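Local coordinates for tube-forming protein in Mycobacterial Envelpe, TiME (Mycolicibacterium smegmatis, PDB 7CU9) that probably forms a tube across the mycobacterial outer envelope through which proteins may be secreted, at residues Glu124-Thr129 and Val141-Ala145; Gln37-Asn43 and Thr114-Asp119. All coordinates share one frame; numbering follows the deposited sequence.

Interaction 1: Glu124-Thr129 and Val141-Ala145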
loop_
_atom_site.group_PDB
_atom_site.type_symbol
_atom_site.label_atom_id
_atom_site.label_comp_id
_atom_site.label_asym_id
_atom_site.label_seq_id
_atom_site.Cartn_x
_atom_site.Cartn_y
_atom_site.Cartn_z
ATOM N N GLU B 124 0.607 20.772 -11.551
ATOM C CA GLU B 124 -0.273 19.714 -10.995
ATOM C C GLU B 124 -1.463 20.394 -10.322
ATOM O O GLU B 124 -1.288 21.503 -9.797
ATOM C CB GLU B 124 0.481 18.847 -9.991
ATOM C CG GLU B 124 1.634 18.071 -10.600
ATOM C CD GLU B 124 2.468 17.299 -9.594
ATOM O OE1 GLU B 124 2.376 17.603 -8.384
ATOM O OE2 GLU B 124 3.223 16.406 -10.026
ATOM N N VAL B 125 -2.632 19.761 -10.361
ATOM C CA VAL B 125 -3.854 20.267 -9.678
ATOM C C VAL B 125 -4.170 19.299 -8.541
ATOM O O VAL B 125 -4.256 18.086 -8.806
ATOM C CB VAL B 125 -5.030 20.422 -10.657
ATOM C CG1 VAL B 125 -6.304 20.847 -9.944
ATOM C CG2 VAL B 125 -4.679 21.391 -11.774
ATOM N N TRP B 126 -4.272 19.824 -7.321
ATOM C CA TRP B 126 -4.485 19.020 -6.092
ATOM C C TRP B 126 -5.726 19.515 -5.359
ATOM O O TRP B 126 -5.922 20.741 -5.275
ATOM C CB TRP B 126 -3.253 19.076 -5.186
ATOM C CG TRP B 126 -2.060 18.374 -5.752
ATOM C CD1 TRP B 126 -1.093 18.917 -6.545
ATOM C CD2 TRP B 126 -1.708 16.990 -5.577
ATOM N NE1 TRP B 126 -0.157 17.972 -6.862
ATOM C CE2 TRP B 126 -0.507 16.780 -6.286
ATOM C CE3 TRP B 126 -2.275 15.916 -4.883
ATOM C CZ2 TRP B 126 0.130 15.540 -6.318
ATOM C CZ3 TRP B 126 -1.650 14.690 -4.922
ATOM C CH2 TRP B 126 -0.463 14.506 -5.629
ATOM N N THR B 127 -6.503 18.572 -4.831
ATOM C CA THR B 127 -7.684 18.815 -3.968
ATOM C C THR B 127 -7.312 18.460 -2.529
ATOM O O THR B 127 -6.904 17.302 -2.282
ATOM C CB THR B 127 -8.892 18.008 -4.445
ATOM O OG1 THR B 127 -9.152 18.439 -5.782
ATOM C CG2 THR B 127 -10.104 18.206 -3.565
ATOM N N PHE B 128 -7.470 19.415 -1.619
ATOM C CA PHE B 128 -7.056 19.290 -0.202
ATOM C C PHE B 128 -8.262 18.979 0.679
ATOM O O PHE B 128 -9.322 19.614 0.522
ATOM C CB PHE B 128 -6.364 20.573 0.246
ATOM C CG PHE B 128 -5.042 20.791 -0.435
ATOM C CD1 PHE B 128 -4.967 21.432 -1.660
ATOM C CD2 PHE B 128 -3.871 20.322 0.135
ATOM C CE1 PHE B 128 -3.748 21.605 -2.295
ATOM C CE2 PHE B 128 -2.653 20.499 -0.502
ATOM C CZ PHE B 128 -2.591 21.139 -1.713
ATOM N N THR B 129 -8.084 18.043 1.609
ATOM C CA THR B 129 -9.077 17.710 2.655
ATOM C C THR B 129 -8.345 17.516 3.982
ATOM O O THR B 129 -7.171 17.104 3.970
ATOM C CB THR B 129 -9.902 16.482 2.257
ATOM O OG1 THR B 129 -9.015 15.377 2.108
ATOM C CG2 THR B 129 -10.675 16.688 0.974
ATOM N N VAL B 141 -4.922 15.399 3.637
ATOM C CA VAL B 141 -4.781 14.609 2.391
ATOM C C VAL B 141 -4.837 15.574 1.211
ATOM O O VAL B 141 -5.603 16.544 1.274
ATOM C CB VAL B 141 -5.878 13.535 2.303
ATOM C CG1 VAL B 141 -5.739 12.707 1.034
ATOM C CG2 VAL B 141 -5.885 12.645 3.533
ATOM N N LYS B 142 -4.040 15.317 0.181
ATOM C CA LYS B 142 -4.220 15.978 -1.132
ATOM C C LYS B 142 -4.395 14.885 -2.183
ATOM O O LYS B 142 -3.729 13.844 -2.102
ATOM C CB LYS B 142 -3.097 16.977 -1.427
ATOM C CG LYS B 142 -1.693 16.408 -1.519
ATOM C CD LYS B 142 -0.677 17.413 -2.047
ATOM C CE LYS B 142 0.643 16.761 -2.401
ATOM N NZ LYS B 142 1.534 17.687 -3.134
ATOM N N GLN B 143 -5.325 15.111 -3.103
ATOM C CA GLN B 143 -5.645 14.164 -4.194
ATOM C C GLN B 143 -5.359 14.857 -5.521
ATOM O O GLN B 143 -5.807 16.007 -5.698
ATOM C CB GLN B 143 -7.104 13.730 -4.127
ATOM C CG GLN B 143 -7.475 12.771 -5.248
ATOM C CD GLN B 143 -8.707 11.959 -4.948
ATOM O OE1 GLN B 143 -9.390 12.163 -3.946
ATOM N NE2 GLN B 143 -8.995 11.011 -5.823
ATOM N N GLU B 144 -4.636 14.187 -6.416
ATOM C CA GLU B 144 -4.302 14.769 -7.738
ATOM C C GLU B 144 -5.545 14.665 -8.624
ATOM O O GLU B 144 -6.118 13.561 -8.727
ATOM C CB GLU B 144 -3.078 14.092 -8.349
ATOM C CG GLU B 144 -2.594 14.796 -9.601
ATOM C CD GLU B 144 -1.232 14.358 -10.103
ATOM O OE1 GLU B 144 -0.774 13.274 -9.705
ATOM O OE2 GLU B 144 -0.632 15.114 -10.892
ATOM N N ALA B 145 -5.964 15.790 -9.203
ATOM C CA ALA B 145 -7.202 15.910 -10.006
ATOM C C ALA B 145 -7.199 14.856 -11.117
ATOM O O ALA B 145 -6.156 14.699 -11.787
ATOM C CB ALA B 145 -7.320 17.307 -10.564
HETATM O O HOH W 1 3.385 17.384 -5.911
HETATM O O HOH W 2 2.101 13.508 -8.955
HETATM O O HOH W 3 -2.280 17.268 -11.923
HETATM O O HOH W 4 -8.003 15.313 -0.580
HETATM O O HOH W 5 -8.079 16.751 -7.219
#
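Lys142 lies over the indole of Trp126 where strands 124-129 and 141-144 run antiparallel as the arms of a beta hairpin, in the antiparallel sheet of the PknH-like extracellular domain. Its CG sits between the backbone N and the carbonyl carbon (chi1 62°), and the extended chain passes over the ring. CB rests over a face of Phe128, 3.7 Å from its CE2; CG comes to 3.4 Å from CE3 of Trp126; CD faces the fused part of the indole; CE makes a CH-pi contact over the six-membered ring. NZ ends above the five-membered ring, 4.0 Å from its centroid, as a cation-pi pair, and donates to Ala50 O at the end of helix 47-50. A lysine suits this place: its methylenes cover the aromatics while the ammonium reaches polar groups beyond. The opposite indole face carries CB of Glu144, 3.8 Å from the six-membered centroid, so two aliphatic stems sandwich the ring. The indole is held by NE1, which donates in the ring plane to Glu124 OE1 at 3.0 Å, meeting that oxygen from above its carboxylate plane. A water that donates to Glu124 OE2 and Glu144 OE1 likely eases the approach of these two carboxylates. Thr127 and Gln143, whose side chains lie on the other face, exchange two backbone hydrogen bonds, as do Thr129 and Val141. A beta-branched threonine fits this extended backbone, and Thr127 OG1 pairs with Thr113 of the adjoining strand. At the hairpin's open end, Ala145 N donates almost straight (176°) to Val125 O, 2.9 Å away.

Interaction 2: Gln37-Asn43 and Thr114-Asp119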
loop_
_atom_site.group_PDB
_atom_site.type_symbol
_atom_site.label_atom_id
_atom_site.label_comp_id
_atom_site.label_asym_id
_atom_site.label_seq_id
_atom_site.Cartn_x
_atom_site.Cartn_y
_atom_site.Cartn_z
ATOM N N GLN B 37 11.462 24.700 -0.628
ATOM C CA GLN B 37 10.142 24.755 -1.295
ATOM C C GLN B 37 10.383 24.805 -2.803
ATOM O O GLN B 37 10.940 25.812 -3.272
ATOM C CB GLN B 37 9.335 25.950 -0.799
ATOM C CG GLN B 37 8.005 26.057 -1.528
ATOM C CD GLN B 37 6.959 26.877 -0.816
ATOM O OE1 GLN B 37 6.947 27.007 0.406
ATOM N NE2 GLN B 37 6.036 27.417 -1.595
ATOM N N ALA B 38 9.982 23.749 -3.510
ATOM C CA ALA B 38 10.257 23.535 -4.949
ATOM C C ALA B 38 8.969 23.726 -5.759
ATOM O O ALA B 38 8.802 23.039 -6.789
ATOM C CB ALA B 38 10.849 22.164 -5.149
ATOM N N PHE B 39 8.105 24.645 -5.326
ATOM C CA PHE B 39 6.796 24.919 -5.975
ATOM C C PHE B 39 6.236 26.268 -5.519
ATOM O O PHE B 39 6.671 26.817 -4.488
ATOM C CB PHE B 39 5.792 23.820 -5.614
ATOM C CG PHE B 39 5.388 23.847 -4.162
ATOM C CD1 PHE B 39 4.313 24.614 -3.740
ATOM C CD2 PHE B 39 6.102 23.133 -3.211
ATOM C CE1 PHE B 39 3.960 24.671 -2.401
ATOM C CE2 PHE B 39 5.744 23.185 -1.874
ATOM C CZ PHE B 39 4.677 23.955 -1.471
ATOM N N SER B 40 5.249 26.768 -6.263
ATOM C CA SER B 40 4.273 27.785 -5.809
ATOM C C SER B 40 2.866 27.201 -5.959
ATOM O O SER B 40 2.685 26.287 -6.782
ATOM C CB SER B 40 4.420 29.077 -6.568
ATOM O OG SER B 40 4.103 28.885 -7.936
ATOM N N VAL B 41 1.926 27.694 -5.162
ATOM C CA VAL B 41 0.491 27.302 -5.222
ATOM C C VAL B 41 -0.319 28.563 -5.545
ATOM O O VAL B 41 0.056 29.642 -5.066
ATOM C CB VAL B 41 0.061 26.617 -3.911
ATOM C CG1 VAL B 41 0.204 27.516 -2.695
ATOM C CG2 VAL B 41 -1.342 26.069 -4.005
ATOM N N ASP B 42 -1.382 28.440 -6.343
ATOM C CA ASP B 42 -2.237 29.600 -6.712
ATOM C C ASP B 42 -2.937 30.132 -5.460
ATOM O O ASP B 42 -2.988 31.364 -5.286
ATOM C CB ASP B 42 -3.262 29.234 -7.784
ATOM C CG ASP B 42 -2.674 29.059 -9.171
ATOM O OD1 ASP B 42 -1.528 29.507 -9.389
ATOM O OD2 ASP B 42 -3.373 28.482 -10.024
ATOM N N ASN B 43 -3.479 29.240 -4.630
ATOM C CA ASN B 43 -4.215 29.614 -3.396
ATOM C C ASN B 43 -3.249 29.576 -2.216
ATOM O O ASN B 43 -2.856 28.497 -1.778
ATOM C CB ASN B 43 -5.429 28.715 -3.169
ATOM C CG ASN B 43 -6.303 29.214 -2.040
ATOM O OD1 ASN B 43 -5.873 30.038 -1.235
ATOM N ND2 ASN B 43 -7.527 28.720 -1.968
ATOM N N THR B 114 -6.452 23.561 -6.031
ATOM C CA THR B 114 -5.535 24.632 -6.494
ATOM C C THR B 114 -4.405 24.024 -7.318
ATOM O O THR B 114 -4.122 22.824 -7.167
ATOM C CB THR B 114 -5.039 25.475 -5.313
ATOM O OG1 THR B 114 -4.442 26.662 -5.836
ATOM C CG2 THR B 114 -4.052 24.739 -4.436
ATOM N N ALA B 115 -3.794 24.849 -8.165
ATOM C CA ALA B 115 -2.675 24.458 -9.045
ATOM C C ALA B 115 -1.353 24.633 -8.294
ATOM O O ALA B 115 -1.181 25.656 -7.603
ATOM C CB ALA B 115 -2.702 25.265 -10.319
ATOM N N MET B 116 -0.499 23.620 -8.399
ATOM C CA MET B 116 0.910 23.655 -7.926
ATOM C C MET B 116 1.808 23.830 -9.151
ATOM O O MET B 116 1.721 22.996 -10.067
ATOM C CB MET B 116 1.311 22.368 -7.196
ATOM C CG MET B 116 0.834 22.298 -5.764
ATOM S SD MET B 116 1.397 20.785 -4.929
ATOM C CE MET B 116 3.093 21.216 -4.535
ATOM N N HIS B 117 2.607 24.897 -9.166
ATOM C CA HIS B 117 3.607 25.171 -10.231
ATOM C C HIS B 117 4.967 24.682 -9.737
ATOM O O HIS B 117 5.496 25.296 -8.795
ATOM C CB HIS B 117 3.597 26.657 -10.596
ATOM C CG HIS B 117 2.229 27.157 -10.906
ATOM N ND1 HIS B 117 1.605 26.889 -12.108
ATOM C CD2 HIS B 117 1.353 27.871 -10.171
ATOM C CE1 HIS B 117 0.405 27.432 -12.102
ATOM N NE2 HIS B 117 0.226 28.041 -10.928
ATOM N N LEU B 118 5.481 23.601 -10.326
ATOM C CA LEU B 118 6.734 22.929 -9.887
ATOM C C LEU B 118 7.933 23.611 -10.553
ATOM O O LEU B 118 7.771 24.143 -11.672
ATOM C CB LEU B 118 6.666 21.440 -10.239
ATOM C CG LEU B 118 5.454 20.677 -9.700
ATOM C CD1 LEU B 118 5.597 19.187 -9.966
ATOM C CD2 LEU B 118 5.250 20.931 -8.213
ATOM N N ASP B 119 9.084 23.605 -9.872
ATOM C CA ASP B 119 10.353 24.221 -10.347
ATOM C C ASP B 119 10.746 23.613 -11.700
ATOM O O ASP B 119 11.343 24.343 -12.512
ATOM C CB ASP B 119 11.475 24.057 -9.315
ATOM C CG ASP B 119 11.331 24.940 -8.085
ATOM O OD1 ASP B 119 10.373 25.739 -8.035
ATOM O OD2 ASP B 119 12.188 24.826 -7.185
HETATM O O HOH W 6 -5.548 27.108 -9.262
#
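A bend at chi3 of Met116 (79°) turns its CE onto Phe39, and the chi1 of Phe39 (69°) tucks the ring over its own backbone, where that methyl meets its face. The methyl lies 3.5 Å from Phe39 CG, a CH-pi contact, with SD above the same face at a distance: a Met-aromatic pair. Flexible and unbranched, methionine can lay its terminal methyl on a flat ring; the amide of Gln37 covers the opposite face, NE2 bonding to Phe39 O and to Asn47. Leu118 CD2 adds apolar cover at Phe39 CB. Phe39 and Met116 face helix 47-50, both touching Ala50. The backbones form the edge of the antiparallel sheet within this chain: short strand 39-41 pairs with strand 114-118, and Ser40 and His117 exchange two backbone hydrogen bonds. On the face of Ser40 and His117, the imidazole reaches past the strand end to Asp42, where NE2 donates to OD1 at 2.8 Å. OD1 lies in the ring plane; because the carboxylate is turned 46° from the imidazole, NE2 meets OD1 on the syn side but tilted out of the carboxylate plane. The other oxygen, Asp42 OD2, accepts a hydrogen bond from a water that also accepts from Ala115 N. Beyond strand 39-41, Asn43 N donates to Thr114 OG1 at 3.0 Å, the hydroxyl acting as acceptor.

From the N terminus, after helices 8-11 and 15-22 and strand 28-32, the chain lays down 37-43, then builds helix 47-50, the strands 63-72 and 77-89 and helix 92-103 before returning as 114-119, so interaction 2 closes a loop of 70 residues. Interaction 1 follows in series: strand 123-129 and strand 137-144 close a short hairpin of 11 intervening residues, and the two loops neither nest nor cross. Strands 113-118 and 123-129 are neighbours, so both contacts belong to one continuous sheet; Glu124 O and Met116 N, 2.7 Å apart, probably hydrogen-bond between them. Met116 also packs its SD against Trp126 and Lys142, and both contacts meet helix 47-50.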